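Local coordinates for protein hydrogen peroxide-inducible genes activator (Corynebacterium glutamicum, PDB 6G1D) that probably senses hydrogen peroxide and, as a LysR-type transcription factor, activates peroxide-inducible genes in response, at residues V240-V245 / C262-L267; G96-P101 / E297-I302; M155-E160 / G283-S288; D189-A194 / N271-V276. The protein carries 1 engineered substitution. One frame throughout, in Å; residues are numbered along the deposited sequence. Where two conformers were deposited one is given.

In the fold
From the N terminus, the DNA-binding helices and the long helix 68-95 come first, and G96-P101, just after that helix, opens interaction 2. Interaction 3 opens at M155-E160, interaction 4 at D189-A194 and interaction 1 at V240-V245. They close in reverse order, at 262-267, 271-276, 283-288 and 297-302, so that all four loops are nested and none cross. Interactions 3 and 4 both use strand 267-287, their centres 29 Å apart. Interaction 2 packs the segment after helix 68-95 on helix 293-316 and touches interaction 3 through F299, A300 and L284. Interaction 1, innermost, joins helix 237-245 to the turn leading into strand 267-287.

Interaction 1: V240-V245 / C262-L267; sequences VMQLVV and CTRPGL
V245 and G266 bring their CA atoms to 5.2 Å where the end of helix 237-245 meets a type II beta turn, R264 to L267, while M241 and C262 stand farther apart at the other end. Within the LysR substrate-binding domain this turn leads from helix 258-261 into strand 267-287. G266 has positive phi, 97°, as suits glycine at the third position of such a turn. R264, bent at chi3 (76°), crosses the M241 and Q242 side chains at about a right angle. M241 CB sits over the centre of its guanidinium, 3.6 Å above the plane. At the edge, R264 NH1 donates to Q242 OE1 at 2.9 Å. This donor stands above the amide plane, and the two flat groups are turned 88° apart. R264 NH2 also forms a salt bridge with E261, and Q242 NE2 donates to P112 O of the second subunit, whose W260 packs on both residues. Apart from these polar groups, L267 CD2 fits against V244 CG1 and tightly against V245 CG2, each at 3.5 Å. L267 CD1 meets M241 SD at 3.8 Å, the methionine being bent at chi2 and chi3. A water donates to both V245 O and G266 O, the latter at 2.6 Å.

Interaction 2: G96-P101 / E297-I302; sequences GSLTGP and EQFALI
L98 meets helix 293-316 through a single methyl, CD1, which serves all three of its neighbours on the helix. The contact packs the connection between helix 68-95 and strand 100-106 against this helix of the LysR substrate-binding domain. CG of L98 lies anti to the carbonyl carbon (chi1 -67°), and chi2 near 180° (-178°) carries CD1 on to Q298 CB at 3.9 Å. The same methyl lies 3.9 Å from F299 N and 4.0 Å from I302 CD1, and so touches positions on successive turns of the helix. It also comes near the plane of the F299 ring, at the ring's edge. The L98 backbone is in the left-handed helical region, bending the chain there. Q298 runs past L98 in the opposite direction, extended beyond CG, and its amide lies beside S97. There OE1 approaches S97 CB at 3.2 Å, whereas S97 OG keeps 3.7 Å from both Q298 OE1 and Q298 NE2. Y126 and L129 also pack on L98, and M118 on F299 and I302. The two segments are held to each other by van der Waals packing alone; a polar tie to the same helix is the hydrogen bond between L98 N and E295 OE1.

Interaction 3: M155-E160 / G283-S288; sequences MALPSE and GLVYRS
M155 and G283 form an antiparallel hydrogen-bonded pair between strands 152-156 and 267-287, in the mixed sheet of the LysR substrate-binding domain. M155 N donates to G283 O at 3.1 Å, and G283 N returns a bond to M155 O at 2.9 Å. Both bonds run nearly along the C=O axis of the acceptor. The tight part of the contact lies on the sheet face that carries the M155 side chain. Its CG stands between the backbone N and the carbonyl carbon (chi1 68°), and a bend at chi3 (88°) turns CE to V285. CE meets V285 CG2 at 3.5 Å, closer than usual for two methyls, with the two side chains crossing at about a right angle. L157 lays its CG 3.7 Å from G283 CA, over the bare backbone of the glycine, and its CD2 reaches V285 CG2 at 3.9 Å. Beyond the cis peptide before the exposed P158 the packing thins. S159 offers only CB, 4.2 Å from V285 CG2, while its OG bonds to E166 OE2 and A161 N. Helix 138-147 covers the tight face, with T138 and L142 on M155 and L145 on V285. L284 starts away from segment 155-160 and packs on F299 and L303 of helix 293-316, and strand 164-179 flanks strand 267-287 on its other edge.

Interaction 4: D189-A194 / N271-V276; sequences DLELSA and NFNSDV
L190 and F272 are joined by a single backbone bridge, their CA atoms 4.1 Å apart. L190 N donates to N271 O at 3.1 Å, and N273 N donates to L190 O at 2.8 Å. L190 O also receives a CA-H...O contact from F272 CA at 3.2 Å, so one carbonyl gathers two donors from the facing segment. L190 O and E191 O both lie at the edge of the F272 ring, near its plane. Among the polar side chains, N273 ND2 gives a weak bond to E191 OE1 at 2.7 Å, the carboxylate and amide planes lying 67° apart. N273 CG sits between its backbone N and carbonyl carbon (chi1 67°). From there OD1 takes a weak bond from D275 N, an Asx-turn arrangement at the head of the type I beta turn N273 to V276. D189 OD2 turns to R187 in a salt bridge, and N271 ND2 bonds to Q188 OE1. In the fold, the loop that follows strand 164-179 lies against an irregular part of strand 267-287, within the LysR substrate-binding domain. Apolar contact completes the junction. L190 CB meets F272 CD1 at 3.7 Å. L192 CD1 lies over one face of this ring, 4.3 Å from CE1. V276 CG1 is modelled 3.3 Å from L192 CD1, too close for two methyls; with chi1 at -134°, away from the staggered positions, the placing of this leucine, ring contact included, is doubtful. L192 also packs on L216 and R219 of helix 208-219, while its buried backbone N has no partner in the model.

Interaction 1: V240-V245 / C262-L267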
# COMPACT_ATOMS: atom_id res chain seq x y z
N VAL B 240 -6.74 -19.80 8.14
CA VAL B 240 -5.90 -20.81 8.76
C VAL B 240 -6.74 -22.10 9.02
O VAL B 240 -6.26 -23.19 8.74
CB VAL B 240 -5.25 -20.30 10.06
CG1 VAL B 240 -4.50 -21.38 10.84
CG2 VAL B 240 -4.26 -19.17 9.70
N MET B 241 -7.97 -21.95 9.48
CA MET B 241 -8.83 -23.10 9.77
C MET B 241 -9.09 -23.92 8.51
O MET B 241 -9.07 -25.13 8.58
CB MET B 241 -10.17 -22.67 10.38
CG MET B 241 -10.07 -22.04 11.77
SD MET B 241 -9.32 -23.01 13.09
CE MET B 241 -7.76 -22.21 13.24
N GLN B 242 -9.26 -23.27 7.36
CA GLN B 242 -9.44 -24.00 6.11
C GLN B 242 -8.18 -24.80 5.75
O GLN B 242 -8.26 -25.91 5.22
CB GLN B 242 -9.81 -23.08 4.93
CG GLN B 242 -10.92 -22.06 5.14
CD GLN B 242 -12.29 -22.71 5.49
OE1 GLN B 242 -12.35 -23.63 6.29
NE2 GLN B 242 -13.37 -22.24 4.87
N LEU B 243 -7.02 -24.22 6.03
CA LEU B 243 -5.73 -24.91 5.76
C LEU B 243 -5.60 -26.11 6.70
O LEU B 243 -5.12 -27.15 6.27
CB LEU B 243 -4.52 -23.96 5.89
CG LEU B 243 -4.63 -22.75 4.95
CD1 LEU B 243 -3.51 -21.76 5.18
CD2 LEU B 243 -4.62 -23.13 3.48
N VAL B 244 -6.03 -25.95 7.95
CA VAL B 244 -5.97 -27.03 8.93
C VAL B 244 -6.90 -28.16 8.51
O VAL B 244 -6.50 -29.33 8.55
CB VAL B 244 -6.31 -26.55 10.36
CG1 VAL B 244 -6.44 -27.74 11.31
CG2 VAL B 244 -5.26 -25.59 10.89
N VAL B 245 -8.12 -27.83 8.08
CA VAL B 245 -9.08 -28.86 7.60
C VAL B 245 -8.49 -29.63 6.44
O VAL B 245 -8.61 -30.83 6.36
CB VAL B 245 -10.43 -28.22 7.17
CG1 VAL B 245 -11.32 -29.19 6.42
CG2 VAL B 245 -11.17 -27.67 8.37
N CYS B 262 -13.83 -22.96 15.26
CA CYS B 262 -13.41 -24.35 15.51
C CYS B 262 -14.49 -25.40 15.50
O CYS B 262 -14.19 -26.53 15.85
CB CYS B 262 -12.72 -24.46 16.86
SG CYS B 262 -11.36 -23.35 17.02
N THR B 263 -15.71 -25.03 15.12
CA THR B 263 -16.83 -25.97 15.05
C THR B 263 -17.10 -26.44 13.63
O THR B 263 -17.92 -27.34 13.45
CB THR B 263 -18.12 -25.36 15.61
OG1 THR B 263 -18.50 -24.23 14.82
CG2 THR B 263 -17.90 -24.93 17.06
N ARG B 264 -16.42 -25.86 12.63
CA ARG B 264 -16.64 -26.32 11.26
C ARG B 264 -16.22 -27.79 11.11
O ARG B 264 -15.40 -28.26 11.90
CB ARG B 264 -15.93 -25.43 10.26
CG ARG B 264 -14.44 -25.54 10.27
CD ARG B 264 -13.79 -24.43 9.46
NE ARG B 264 -13.82 -23.18 10.19
CZ ARG B 264 -13.62 -21.98 9.67
NH1 ARG B 264 -13.34 -21.82 8.37
NH2 ARG B 264 -13.68 -20.91 10.47
N PRO B 265 -16.80 -28.51 10.14
CA PRO B 265 -16.46 -29.94 9.98
C PRO B 265 -14.99 -30.13 9.58
O PRO B 265 -14.45 -29.29 8.84
CB PRO B 265 -17.35 -30.39 8.80
CG PRO B 265 -18.41 -29.34 8.66
CD PRO B 265 -17.77 -28.07 9.11
N GLY B 266 -14.35 -31.15 10.13
CA GLY B 266 -12.98 -31.49 9.82
C GLY B 266 -11.91 -30.98 10.76
O GLY B 266 -10.70 -31.18 10.48
N LEU B 267 -12.32 -30.35 11.87
CA LEU B 267 -11.39 -29.88 12.89
C LEU B 267 -11.52 -30.68 14.16
O LEU B 267 -12.59 -31.16 14.46
CB LEU B 267 -11.63 -28.42 13.21
CG LEU B 267 -11.35 -27.43 12.08
CD1 LEU B 267 -11.60 -26.02 12.56
CD2 LEU B 267 -9.92 -27.53 11.62
O HOH W 1 -10.00 -32.39 8.24

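Interaction 2: G96-P101 / E297-I302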
# COMPACT_ATOMS: atom_id res chain seq x y z
N GLY B 96 -22.16 12.44 31.39
CA GLY B 96 -22.06 11.20 32.12
C GLY B 96 -20.87 10.32 31.84
O GLY B 96 -19.90 10.73 31.20
N SER B 97 -20.93 9.13 32.41
CA SER B 97 -19.93 8.12 32.26
C SER B 97 -20.49 7.13 31.27
O SER B 97 -21.60 6.64 31.40
CB SER B 97 -19.68 7.44 33.58
OG SER B 97 -20.88 7.29 34.29
N LEU B 98 -19.68 6.83 30.27
CA LEU B 98 -20.05 5.95 29.19
C LEU B 98 -21.28 6.42 28.42
O LEU B 98 -22.20 5.66 28.17
CB LEU B 98 -20.09 4.48 29.58
CG LEU B 98 -18.71 3.95 29.90
CD1 LEU B 98 -18.75 2.48 30.23
CD2 LEU B 98 -17.79 4.20 28.73
N THR B 99 -21.31 7.70 28.14
CA THR B 99 -22.33 8.25 27.28
C THR B 99 -21.57 8.89 26.12
O THR B 99 -20.38 9.27 26.25
CB THR B 99 -23.19 9.29 28.02
OG1 THR B 99 -22.37 10.34 28.46
CG2 THR B 99 -23.82 8.72 29.29
N GLY B 100 -22.24 9.05 24.98
CA GLY B 100 -21.63 9.64 23.82
C GLY B 100 -20.66 8.71 23.11
O GLY B 100 -20.56 7.53 23.44
N PRO B 101 -19.94 9.24 22.11
CA PRO B 101 -18.96 8.48 21.33
C PRO B 101 -17.86 7.89 22.19
O PRO B 101 -17.40 8.51 23.12
CB PRO B 101 -18.36 9.53 20.39
CG PRO B 101 -19.40 10.56 20.26
CD PRO B 101 -20.12 10.59 21.57
N GLU B 297 -12.22 2.51 33.17
CA GLU B 297 -12.32 1.48 34.20
C GLU B 297 -13.69 0.81 34.22
O GLU B 297 -13.80 -0.40 34.47
CB GLU B 297 -12.06 2.07 35.59
CG GLU B 297 -11.46 1.12 36.58
CD GLU B 297 -9.98 0.90 36.33
OE1 GLU B 297 -9.25 1.91 36.19
OE2 GLU B 297 -9.54 -0.28 36.29
N GLN B 298 -14.75 1.58 33.96
CA GLN B 298 -16.08 1.00 33.81
C GLN B 298 -16.15 0.19 32.53
O GLN B 298 -16.77 -0.86 32.50
CB GLN B 298 -17.19 2.05 33.77
CG GLN B 298 -17.63 2.65 35.08
CD GLN B 298 -18.50 3.89 34.87
OE1 GLN B 298 -17.98 4.99 34.85
NE2 GLN B 298 -19.84 3.71 34.69
N PHE B 299 -15.55 0.69 31.46
CA PHE B 299 -15.55 -0.05 30.23
C PHE B 299 -14.83 -1.36 30.40
O PHE B 299 -15.25 -2.37 29.85
CB PHE B 299 -14.93 0.74 29.06
CG PHE B 299 -15.23 0.14 27.73
CD1 PHE B 299 -14.23 -0.30 26.87
CD2 PHE B 299 -16.55 -0.03 27.36
CE1 PHE B 299 -14.55 -0.91 25.68
CE2 PHE B 299 -16.87 -0.62 26.13
CZ PHE B 299 -15.86 -1.03 25.28
N ALA B 300 -13.72 -1.34 31.15
CA ALA B 300 -12.97 -2.57 31.44
C ALA B 300 -13.85 -3.64 32.08
O ALA B 300 -13.73 -4.83 31.73
CB ALA B 300 -11.79 -2.29 32.34
N LEU B 301 -14.71 -3.24 33.03
CA LEU B 301 -15.60 -4.20 33.66
C LEU B 301 -16.54 -4.86 32.64
O LEU B 301 -16.83 -6.07 32.75
CB LEU B 301 -16.42 -3.53 34.79
CG LEU B 301 -15.69 -3.02 36.04
CD1 LEU B 301 -16.75 -2.36 36.94
CD2 LEU B 301 -14.95 -4.16 36.77
N ILE B 302 -17.01 -4.09 31.66
CA ILE B 302 -17.83 -4.61 30.58
C ILE B 302 -17.09 -5.65 29.77
O ILE B 302 -17.63 -6.71 29.47
CB ILE B 302 -18.33 -3.48 29.64
CG1 ILE B 302 -19.26 -2.53 30.39
CG2 ILE B 302 -19.07 -4.05 28.43
CD1 ILE B 302 -19.69 -1.31 29.61

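Interaction 3: M155-E160 / G283-S288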
# COMPACT_ATOMS: atom_id res chain seq x y z
N MET B 155 -5.77 -4.92 23.56
CA MET B 155 -4.69 -5.70 22.98
C MET B 155 -4.06 -6.57 24.03
O MET B 155 -4.35 -6.44 25.22
CB MET B 155 -3.63 -4.74 22.38
CG MET B 155 -2.88 -3.94 23.42
SD MET B 155 -1.94 -2.58 22.63
CE MET B 155 -3.28 -1.41 22.70
N ALA B 156 -3.03 -7.32 23.62
CA ALA B 156 -2.21 -8.07 24.57
C ALA B 156 -1.23 -7.15 25.31
O ALA B 156 -0.74 -6.16 24.75
CB ALA B 156 -1.47 -9.19 23.88
N LEU B 157 -1.00 -7.46 26.58
CA LEU B 157 -0.08 -6.74 27.40
C LEU B 157 1.21 -7.54 27.58
O LEU B 157 1.16 -8.77 27.52
CB LEU B 157 -0.70 -6.52 28.78
CG LEU B 157 -1.98 -5.71 28.83
CD1 LEU B 157 -2.26 -5.39 30.30
CD2 LEU B 157 -1.92 -4.45 27.99
N PRO B 158 2.34 -6.86 27.84
CA PRO B 158 2.51 -5.40 27.92
C PRO B 158 2.49 -4.71 26.53
O PRO B 158 2.91 -5.28 25.55
CB PRO B 158 3.87 -5.23 28.59
CG PRO B 158 4.60 -6.49 28.26
CD PRO B 158 3.58 -7.57 28.20
N SER B 159 1.96 -3.49 26.48
CA SER B 159 1.94 -2.70 25.26
C SER B 159 3.34 -2.19 24.91
O SER B 159 3.64 -1.97 23.74
CB SER B 159 1.00 -1.50 25.41
OG SER B 159 1.59 -0.49 26.21
N GLU B 160 4.18 -2.01 25.93
CA GLU B 160 5.53 -1.44 25.80
C GLU B 160 5.52 -0.07 25.10
O GLU B 160 6.44 0.31 24.37
CB GLU B 160 6.50 -2.44 25.13
CG GLU B 160 6.89 -3.65 25.99
CD GLU B 160 7.59 -3.31 27.31
OE1 GLU B 160 7.30 -3.97 28.34
OE2 GLU B 160 8.42 -2.38 27.32
N GLY B 283 -5.62 -6.67 27.82
CA GLY B 283 -5.71 -5.44 28.61
C GLY B 283 -6.31 -4.30 27.80
O GLY B 283 -6.40 -4.35 26.55
N LEU B 284 -6.69 -3.26 28.53
CA LEU B 284 -7.24 -2.07 27.93
C LEU B 284 -6.17 -0.98 28.04
O LEU B 284 -5.67 -0.72 29.13
CB LEU B 284 -8.53 -1.67 28.66
CG LEU B 284 -9.37 -0.65 27.94
CD1 LEU B 284 -9.81 -1.14 26.56
CD2 LEU B 284 -10.61 -0.30 28.77
N VAL B 285 -5.80 -0.40 26.92
CA VAL B 285 -4.70 0.56 26.87
C VAL B 285 -5.27 1.92 26.51
O VAL B 285 -6.11 2.02 25.60
CB VAL B 285 -3.62 0.11 25.84
CG1 VAL B 285 -2.45 1.09 25.82
CG2 VAL B 285 -3.09 -1.25 26.19
N TYR B 286 -4.82 2.97 27.22
CA TYR B 286 -5.18 4.35 26.90
C TYR B 286 -4.09 5.37 27.25
O TYR B 286 -3.15 5.06 27.96
CB TYR B 286 -6.47 4.70 27.61
CG TYR B 286 -6.39 4.76 29.13
CD1 TYR B 286 -6.69 3.65 29.90
CD2 TYR B 286 -6.09 5.93 29.79
CE1 TYR B 286 -6.62 3.69 31.28
CE2 TYR B 286 -6.05 6.00 31.17
CZ TYR B 286 -6.32 4.88 31.91
OH TYR B 286 -6.25 4.98 33.28
N ARG B 287 -4.23 6.60 26.75
CA ARG B 287 -3.23 7.67 26.97
C ARG B 287 -3.21 8.06 28.44
O ARG B 287 -4.26 8.36 29.00
CB ARG B 287 -3.55 8.91 26.17
CG ARG B 287 -3.44 8.74 24.67
CD ARG B 287 -3.82 10.05 23.95
NE ARG B 287 -5.22 10.43 24.12
CZ ARG B 287 -6.27 9.86 23.51
NH1 ARG B 287 -6.09 8.86 22.62
NH2 ARG B 287 -7.50 10.30 23.77
N SER B 288 -2.03 8.05 29.07
CA SER B 288 -1.94 8.39 30.50
C SER B 288 -2.31 9.86 30.80
O SER B 288 -2.64 10.20 31.93
CB SER B 288 -0.54 8.05 31.04
OG SER B 288 0.46 8.75 30.32

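Interaction 4: D189-A194 / N271-V276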
# COMPACT_ATOMS: atom_id res chain seq x y z
N ASP B 189 -3.69 -33.65 27.56
CA ASP B 189 -2.52 -33.80 28.43
C ASP B 189 -1.18 -33.50 27.71
O ASP B 189 -0.15 -34.02 28.09
CB ASP B 189 -2.48 -35.24 29.01
CG ASP B 189 -2.32 -36.33 27.92
OD1 ASP B 189 -2.13 -37.50 28.31
OD2 ASP B 189 -2.34 -36.02 26.70
N LEU B 190 -1.20 -32.66 26.69
CA LEU B 190 0.02 -32.40 25.91
C LEU B 190 1.03 -31.65 26.77
O LEU B 190 0.66 -30.85 27.64
CB LEU B 190 -0.27 -31.57 24.66
CG LEU B 190 -1.27 -32.14 23.64
CD1 LEU B 190 -1.49 -31.17 22.48
CD2 LEU B 190 -0.89 -33.50 23.15
N GLU B 191 2.31 -31.93 26.55
CA GLU B 191 3.40 -31.13 27.07
C GLU B 191 3.80 -30.12 26.03
O GLU B 191 3.48 -30.29 24.88
CB GLU B 191 4.59 -32.05 27.42
CG GLU B 191 4.36 -32.90 28.65
CD GLU B 191 4.36 -32.07 29.93
OE1 GLU B 191 4.01 -32.63 30.99
OE2 GLU B 191 4.72 -30.85 29.93
N LEU B 192 4.56 -29.11 26.41
CA LEU B 192 4.94 -28.05 25.49
C LEU B 192 5.72 -28.61 24.33
O LEU B 192 5.56 -28.17 23.20
CB LEU B 192 5.79 -27.04 26.21
CG LEU B 192 5.46 -25.58 25.98
CD1 LEU B 192 4.01 -25.34 26.31
CD2 LEU B 192 6.33 -24.79 26.92
N SER B 193 6.58 -29.55 24.63
CA SER B 193 7.37 -30.25 23.61
C SER B 193 6.54 -30.90 22.48
O SER B 193 7.06 -31.15 21.41
CB SER B 193 8.26 -31.30 24.28
OG SER B 193 7.48 -32.27 24.94
N ALA B 194 5.26 -31.17 22.70
CA ALA B 194 4.37 -31.59 21.61
C ALA B 194 4.32 -30.60 20.42
O ALA B 194 4.00 -30.98 19.30
CB ALA B 194 2.98 -31.81 22.15
N ASN B 271 -5.53 -29.94 24.22
CA ASN B 271 -4.97 -29.01 25.20
C ASN B 271 -3.72 -29.53 25.85
O ASN B 271 -3.51 -30.73 25.95
CB ASN B 271 -6.00 -28.69 26.30
CG ASN B 271 -7.08 -27.75 25.82
OD1 ASN B 271 -6.81 -26.58 25.57
ND2 ASN B 271 -8.30 -28.27 25.67
N PHE B 272 -2.91 -28.59 26.33
CA PHE B 272 -1.79 -28.89 27.17
C PHE B 272 -2.30 -29.27 28.54
O PHE B 272 -3.41 -28.89 28.92
CB PHE B 272 -0.85 -27.70 27.25
CG PHE B 272 -0.30 -27.28 25.92
CD1 PHE B 272 0.67 -28.05 25.30
CD2 PHE B 272 -0.73 -26.13 25.32
CE1 PHE B 272 1.16 -27.68 24.06
CE2 PHE B 272 -0.26 -25.75 24.09
CZ PHE B 272 0.69 -26.53 23.45
N ASN B 273 -1.47 -30.00 29.29
CA ASN B 273 -1.81 -30.44 30.64
C ASN B 273 -1.89 -29.25 31.62
O ASN B 273 -1.45 -28.14 31.30
CB ASN B 273 -0.89 -31.56 31.15
CG ASN B 273 0.55 -31.15 31.37
OD1 ASN B 273 0.87 -30.34 32.22
ND2 ASN B 273 1.42 -31.78 30.63
N SER B 274 -2.46 -29.52 32.78
CA SER B 274 -2.73 -28.54 33.83
C SER B 274 -1.53 -27.70 34.26
O SER B 274 -1.70 -26.52 34.55
CB SER B 274 -3.33 -29.23 35.07
OG SER B 274 -4.57 -29.83 34.78
N ASP B 275 -0.33 -28.29 34.28
CA ASP B 275 0.92 -27.62 34.67
C ASP B 275 1.51 -26.68 33.62
O ASP B 275 2.42 -25.92 33.93
CB ASP B 275 2.03 -28.65 35.01
CG ASP B 275 1.73 -29.47 36.24
OD1 ASP B 275 1.65 -28.88 37.34
OD2 ASP B 275 1.61 -30.71 36.12
N VAL B 276 1.02 -26.72 32.39
CA VAL B 276 1.54 -25.87 31.32
C VAL B 276 0.75 -24.56 31.23
O VAL B 276 -0.46 -24.55 31.27
CB VAL B 276 1.48 -26.58 29.96
CG1 VAL B 276 1.93 -25.65 28.83
CG2 VAL B 276 2.29 -27.88 30.00
O HOH W 2 1.17 -34.21 30.12